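Side-chain contact in beta-fructofuranosidase, insoluble isoenzyme CWINV1 (Arabidopsis thaliana, PDB 2OXB), which hydrolyses terminal non-reducing beta-D-fructofuranoside residues, acting on sucrose and 1-kestose and less readily on neokestose and levan: residues 71-74 with 75-79. The protein carries 1 engineered substitution. Residues are numbered along the deposited sequence; the frame is centred on the assembly and turned at random.
Sequences PFDI and NGCWS. With FRU (beta-D-fructofuranose), chain B.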
ATOM      1  N   PRO A  71      26.865  -5.889 -17.842  1.00 33.42           N
ATOM      2  CA  PRO A  71      27.429  -4.643 -17.321  1.00 31.82           C
ATOM      3  C   PRO A  71      26.383  -3.751 -16.641  1.00 30.84           C
ATOM      4  O   PRO A  71      26.417  -3.551 -15.426  1.00 29.74           O
ATOM      5  CB  PRO A  71      28.006  -3.986 -18.572  1.00 32.06           C
ATOM      6  CG  PRO A  71      28.394  -5.153 -19.418  1.00 32.32           C
ATOM      7  CD  PRO A  71      27.214  -6.066 -19.265  1.00 32.95           C
ATOM      8  N   PHE A  72      25.458  -3.248 -17.457  1.00 30.11           N
ATOM      9  CA  PHE A  72      24.386  -2.343 -17.048  1.00 28.37           C
ATOM     10  C   PHE A  72      23.597  -2.642 -15.770  1.00 28.69           C
ATOM     11  O   PHE A  72      22.696  -1.889 -15.403  1.00 27.59           O
ATOM     12  CB  PHE A  72      23.418  -2.139 -18.229  1.00 27.16           C
ATOM     13  CG  PHE A  72      22.829  -3.415 -18.788  1.00 25.19           C
ATOM     14  CD1 PHE A  72      21.792  -4.083 -18.124  1.00 26.56           C
ATOM     15  CD2 PHE A  72      23.282  -3.927 -20.000  1.00 23.05           C
ATOM     16  CE1 PHE A  72      21.208  -5.244 -18.663  1.00 24.39           C
ATOM     17  CE2 PHE A  72      22.712  -5.083 -20.548  1.00 23.97           C
ATOM     18  CZ  PHE A  72      21.672  -5.742 -19.880  1.00 24.11           C
ATOM     19  N   ASP A  73      23.942  -3.722 -15.078  1.00 29.54           N
ATOM     20  CA  ASP A  73      23.252  -4.083 -13.836  1.00 29.81           C
ATOM     21  C   ASP A  73      24.071  -5.100 -13.063  1.00 28.19           C
ATOM     22  O   ASP A  73      23.539  -5.808 -12.213  1.00 28.90           O
ATOM     23  CB  ASP A  73      21.887  -4.704 -14.136  1.00 30.52           C
ATOM     24  CG  ASP A  73      22.004  -6.116 -14.654  1.00 29.98           C
ATOM     25  OD1 ASP A  73      21.068  -6.908 -14.404  1.00 28.71           O
ATOM     26  OD2 ASP A  73      23.030  -6.421 -15.320  1.00 28.50           O
ATOM     27  N   ILE A  74      25.357  -5.167 -13.374  1.00 27.07           N
ATOM     28  CA  ILE A  74      26.267  -6.115 -12.756  1.00 26.32           C
ATOM     29  C   ILE A  74      26.285  -5.950 -11.235  1.00 27.72           C
ATOM     30  O   ILE A  74      26.690  -6.852 -10.507  1.00 30.42           O
ATOM     31  CB  ILE A  74      27.702  -5.939 -13.390  1.00 25.78           C
ATOM     32  CG1 ILE A  74      28.369  -7.299 -13.613  1.00 22.61           C
ATOM     33  CG2 ILE A  74      28.571  -5.023 -12.523  1.00 26.06           C
ATOM     34  CD1 ILE A  74      28.816  -7.984 -12.363  1.00 22.66           C
ATOM     35  N   ASN A  75      25.814  -4.810 -10.744  1.00 27.31           N
ATOM     36  CA  ASN A  75      25.830  -4.586  -9.304  1.00 27.00           C
ATOM     37  C   ASN A  75      24.476  -4.599  -8.593  1.00 27.79           C
ATOM     38  O   ASN A  75      24.388  -4.359  -7.380  1.00 27.89           O
ATOM     39  CB  ASN A  75      26.590  -3.298  -9.006  1.00 25.39           C
ATOM     40  CG  ASN A  75      28.084  -3.514  -9.003  1.00 25.22           C
ATOM     41  OD1 ASN A  75      28.622  -4.092  -8.065  1.00 28.14           O
ATOM     42  ND2 ASN A  75      28.762  -3.078 -10.061  1.00 25.11           N
ATOM     43  N   GLY A  76      23.422  -4.910  -9.338  1.00 27.36           N
ATOM     44  CA  GLY A  76      22.106  -4.964  -8.732  1.00 26.81           C
ATOM     45  C   GLY A  76      20.951  -4.810  -9.696  1.00 24.77           C
ATOM     46  O   GLY A  76      21.066  -4.176 -10.742  1.00 24.94           O
ATOM     47  N   CYS A  77      19.827  -5.410  -9.344  1.00 24.10           N
ATOM     48  CA  CYS A  77      18.647  -5.309 -10.177  1.00 25.52           C
ATOM     49  C   CYS A  77      17.550  -4.681  -9.352  1.00 24.75           C
ATOM     50  O   CYS A  77      16.753  -5.376  -8.715  1.00 22.96           O
ATOM     51  CB  CYS A  77      18.206  -6.682 -10.677  1.00 26.66           C
ATOM     52  SG  CYS A  77      18.971  -7.172 -12.204  1.00 24.94           S
ATOM     53  N   TRP A  78      17.537  -3.349  -9.377  1.00 24.03           N
ATOM     54  CA  TRP A  78      16.577  -2.546  -8.638  1.00 22.00           C
ATOM     55  C   TRP A  78      15.159  -2.529  -9.229  1.00 21.70           C
ATOM     56  O   TRP A  78      14.916  -3.009 -10.338  1.00 19.54           O
ATOM     57  CB  TRP A  78      17.137  -1.118  -8.482  1.00 21.44           C
ATOM     58  CG  TRP A  78      18.307  -1.041  -7.508  1.00 21.50           C
ATOM     59  CD1 TRP A  78      19.088  -2.082  -7.069  1.00 22.37           C
ATOM     60  CD2 TRP A  78      18.790   0.127  -6.826  1.00 20.39           C
ATOM     61  NE1 TRP A  78      20.016  -1.633  -6.153  1.00 21.26           N
ATOM     62  CE2 TRP A  78      19.856  -0.284  -5.988  1.00 19.20           C
ATOM     63  CE3 TRP A  78      18.423   1.476  -6.837  1.00 19.81           C
ATOM     64  CZ2 TRP A  78      20.555   0.605  -5.176  1.00 19.33           C
ATOM     65  CZ3 TRP A  78      19.121   2.364  -6.022  1.00 19.82           C
ATOM     66  CH2 TRP A  78      20.176   1.921  -5.204  1.00 20.29           C
ATOM     67  N   SER A  79      14.231  -1.983  -8.445  1.00 23.37           N
ATOM     68  CA  SER A  79      12.817  -1.868  -8.795  1.00 21.87           C
ATOM     69  C   SER A  79      12.575  -1.347 -10.208  1.00 20.64           C
ATOM     70  O   SER A  79      13.369  -0.585 -10.752  1.00 15.87           O
ATOM     71  CB  SER A  79      12.120  -0.949  -7.793  1.00 21.12           C
ATOM     72  OG  SER A  79      12.622  -1.170  -6.493  1.00 22.66           O
TER
HETATM   73  C1  FRU B   2      12.676   1.170  -1.759  1.00 48.46           C
HETATM   74  C2  FRU B   2      14.070   1.076  -2.393  1.00 49.90           C
HETATM   75  C3  FRU B   2      14.047   1.545  -3.861  1.00 49.26           C
HETATM   76  C4  FRU B   2      15.103   0.704  -4.519  1.00 48.91           C
HETATM   77  C5  FRU B   2      15.017  -0.584  -3.701  1.00 50.24           C
HETATM   78  C6  FRU B   2      16.365  -1.193  -3.368  1.00 51.83           C
HETATM   79  O1  FRU B   2      12.242   2.514  -1.656  1.00 47.11           O
HETATM   80  O2  FRU B   2      15.198   1.732  -1.707  1.00 52.70           O
HETATM   81  O3  FRU B   2      14.340   2.930  -4.022  1.00 51.09           O
HETATM   82  O4  FRU B   2      14.815   0.467  -5.901  1.00 46.67           O
HETATM   83  O5  FRU B   2      14.380  -0.286  -2.467  1.00 49.83           O
HETATM   84  O6  FRU B   2      16.918  -1.722  -4.561  1.00 53.60           O
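Asp73 and Cys77 meet side chain to side chain across a type I beta turn, Asp73 to Gly76, which leads into strand 77-81, the innermost strand of a blade in the five-bladed beta-propeller of this family 32 glycosidase. A hydrogen bond from Gly76 N to Asp73 O (3.0 Å) closes the turn. Asp73 CG lies between the backbone N and the carbonyl carbon (chi1 75°), and the carboxylate presents OD1 to Cys77 SG, 3.1 Å away; the same oxygen forms a salt bridge with Lys123. At the outer corner Ile74 and Asn75 run obliquely past each other, the CG2 methyl lying beside the amide nitrogen ND2, which is hydrogen-bonded to Asp98 O. Farther along the strand the substrate-binding residues Trp78 and Ser79 reach the fructosyl unit of the bound sucrose. Its O6 hangs over one face of the Trp78 indole, 3.2 Å above the plane and displaced toward the rim. Replacing Trp78 by an alanine would probably leave this hydroxymethyl arm without its flat support and freer to turn. Ser79 OG, hydrogen-bonded to the active-site residue Asp19, lies 2.8 Å from O4 of the fructosyl unit.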